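Local coordinates for protein A52 (Vaccinia virus, PDB 2VVW), which adopts a Bcl-2-like fold and suppresses host innate immunity, associating with IRAK2 to inhibit NF-kappa-B signalling and with TRAF6 to activate p38, at residues Y28-G33 against C106-D111. Sequence-based numbering, arbitrary orientation.
Sequences YFMYRG and CACVVD
Cys106 meets the ring of Phe29. Its CB lies 3.4 Å from Phe29 CE1, and its SG stands oblique to the ring, 5.2 Å from the ring centroid, in a sulfur-aromatic contact. Phe29 has CG anti to its carbonyl carbon (chi1 -68°), which turns the CE1 and CZ end of the ring to the second segment, where Ala107 N lies at its edge. Cys125 and Ile129 of helix 123-132 also touch this ring.

Ala107 points at the first helix. Its CB sits over the centre of one face of the Arg32 guanidinium, 3.6 Å above the plane. The same methyl lies at the edge of the Tyr28 ring, 3.9 Å from Tyr28 OH. Val110 packs on the bare backbone of Gly33, with Val110 CG2 3.5 Å from Gly33 CA. The two segments run in roughly the same direction, 32° apart, and Gly33 CA lies 5.2 Å from Val110 CA.

Asp111 receives Arg32 side-on. Arg32 NE donates a hydrogen bond to Asp111 OD1 (2.9 Å) and Arg32 NH2 one to Asp111 OD2 (2.8 Å), together a bidentate salt bridge. Both bonds are nearly straight, both oxygens are met on the syn side, and the two flat groups are almost coplanar. The extended Arg32 chain carries the guanidinium across. Tyr28 OH accepts a bent hydrogen bond from Arg32 NH1.

Asp52 is a second carboxylate for Arg32 NH2, and Arg114 also pairs with Asp111 OD1. Helices 21-35 and 96-115 of the Bcl-2-like fold are thus joined by a salt bridge at the side of a largely buried apolar contact. Three hydrogen bonds fix the guanidinium's rotation, and the neighbouring carboxylates probably stabilise its positive charge.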
loop_
_atom_site.group_PDB
_atom_site.type_symbol
_atom_site.label_atom_id
_atom_site.label_comp_id
_atom_site.label_asym_id
_atom_site.label_seq_id
_atom_site.Cartn_x
_atom_site.Cartn_y
_atom_site.Cartn_z
ATOM N N TYR A 28 -7.915 -1.856 0.712
ATOM C CA TYR A 28 -8.884 -0.916 1.292
ATOM C C TYR A 28 -8.283 -0.114 2.457
ATOM O O TYR A 28 -8.329 1.115 2.497
ATOM C CB TYR A 28 -10.111 -1.687 1.780
ATOM C CG TYR A 28 -11.146 -0.822 2.443
ATOM C CD1 TYR A 28 -11.917 0.074 1.686
ATOM C CD2 TYR A 28 -11.345 -0.869 3.819
ATOM C CE1 TYR A 28 -12.860 0.876 2.270
ATOM C CE2 TYR A 28 -12.302 -0.067 4.421
ATOM C CZ TYR A 28 -13.055 0.810 3.640
ATOM O OH TYR A 28 -14.008 1.611 4.224
ATOM N N PHE A 29 -7.691 -0.817 3.403
ATOM C CA PHE A 29 -7.037 -0.141 4.517
ATOM C C PHE A 29 -5.815 0.671 4.114
ATOM O O PHE A 29 -5.605 1.763 4.644
ATOM C CB PHE A 29 -6.740 -1.121 5.649
ATOM C CG PHE A 29 -7.983 -1.630 6.320
ATOM C CD1 PHE A 29 -8.871 -0.759 6.920
ATOM C CD2 PHE A 29 -8.276 -2.972 6.342
ATOM C CE1 PHE A 29 -10.019 -1.230 7.536
ATOM C CE2 PHE A 29 -9.426 -3.438 6.950
ATOM C CZ PHE A 29 -10.291 -2.575 7.539
ATOM N N MET A 30 -5.064 0.190 3.127
ATOM C CA MET A 30 -3.919 0.936 2.610
ATOM C C MET A 30 -4.398 2.239 2.002
ATOM O O MET A 30 -3.916 3.296 2.359
ATOM C CB MET A 30 -3.192 0.109 1.554
ATOM C CG MET A 30 -2.086 0.804 0.813
ATOM S SD MET A 30 -1.499 -0.227 -0.541
ATOM C CE MET A 30 -2.828 -0.029 -1.763
ATOM N N TYR A 31 -5.370 2.155 1.103
ATOM C CA TYR A 31 -5.800 3.353 0.376
ATOM C C TYR A 31 -6.556 4.352 1.268
ATOM O O TYR A 31 -6.348 5.579 1.167
ATOM C CB TYR A 31 -6.642 2.973 -0.841
ATOM C CG TYR A 31 -5.853 2.505 -2.048
ATOM C CD1 TYR A 31 -4.942 3.352 -2.680
ATOM C CD2 TYR A 31 -6.037 1.218 -2.586
ATOM C CE1 TYR A 31 -4.207 2.945 -3.792
ATOM C CE2 TYR A 31 -5.306 0.802 -3.733
ATOM C CZ TYR A 31 -4.391 1.662 -4.311
ATOM O OH TYR A 31 -3.690 1.290 -5.432
ATOM N N ARG A 32 -7.449 3.845 2.117
ATOM C CA ARG A 32 -8.175 4.703 3.038
ATOM C C ARG A 32 -7.224 5.281 4.094
ATOM O O ARG A 32 -7.261 6.480 4.401
ATOM C CB ARG A 32 -9.324 3.951 3.697
ATOM C CG ARG A 32 -10.153 4.826 4.627
ATOM C CD ARG A 32 -11.508 4.207 4.939
ATOM N NE ARG A 32 -12.204 4.975 5.972
ATOM C CZ ARG A 32 -13.504 4.893 6.230
ATOM N NH1 ARG A 32 -14.280 4.092 5.528
ATOM N NH2 ARG A 32 -14.032 5.643 7.189
ATOM N N GLY A 33 -6.351 4.444 4.624
ATOM C CA GLY A 33 -5.359 4.892 5.604
ATOM C C GLY A 33 -4.316 5.894 5.116
ATOM O O GLY A 33 -3.796 6.676 5.925
ATOM N N CYS A 106 -12.190 -0.755 12.142
ATOM C CA CYS A 106 -10.821 -0.579 11.640
ATOM C C CYS A 106 -10.728 0.646 10.745
ATOM O O CYS A 106 -9.803 1.452 10.867
ATOM C CB CYS A 106 -10.394 -1.823 10.860
ATOM S SG CYS A 106 -10.102 -3.200 11.947
ATOM N N ALA A 107 -11.696 0.763 9.845
ATOM C CA ALA A 107 -11.777 1.873 8.891
ATOM C C ALA A 107 -11.886 3.224 9.569
ATOM O O ALA A 107 -11.232 4.212 9.160
ATOM C CB ALA A 107 -12.959 1.678 7.985
ATOM N N CYS A 108 -12.767 3.304 10.556
ATOM C CA CYS A 108 -12.953 4.552 11.295
ATOM C C CYS A 108 -11.702 4.882 12.122
ATOM O O CYS A 108 -11.357 6.032 12.279
ATOM C CB CYS A 108 -14.201 4.474 12.180
ATOM S SG CYS A 108 -15.762 4.431 11.228
ATOM N N VAL A 109 -11.028 3.864 12.639
ATOM C CA VAL A 109 -9.783 4.057 13.391
ATOM C C VAL A 109 -8.646 4.516 12.467
ATOM O O VAL A 109 -7.905 5.445 12.799
ATOM C CB VAL A 109 -9.386 2.762 14.168
ATOM C CG1 VAL A 109 -7.975 2.858 14.742
ATOM C CG2 VAL A 109 -10.420 2.480 15.277
ATOM N N VAL A 110 -8.518 3.890 11.297
ATOM C CA VAL A 110 -7.469 4.283 10.366
ATOM C C VAL A 110 -7.621 5.761 9.958
ATOM O O VAL A 110 -6.628 6.431 9.730
ATOM C CB VAL A 110 -7.375 3.317 9.129
ATOM C CG1 VAL A 110 -8.285 3.761 7.970
ATOM C CG2 VAL A 110 -5.941 3.199 8.659
ATOM N N ASP A 111 -8.846 6.287 9.928
ATOM C CA ASP A 111 -9.029 7.710 9.632
ATOM C C ASP A 111 -8.350 8.588 10.659
ATOM O O ASP A 111 -7.799 9.626 10.314
ATOM C CB ASP A 111 -10.497 8.137 9.624
ATOM C CG ASP A 111 -11.317 7.478 8.550
ATOM O OD1 ASP A 111 -10.769 7.002 7.542
ATOM O OD2 ASP A 111 -12.549 7.461 8.731
#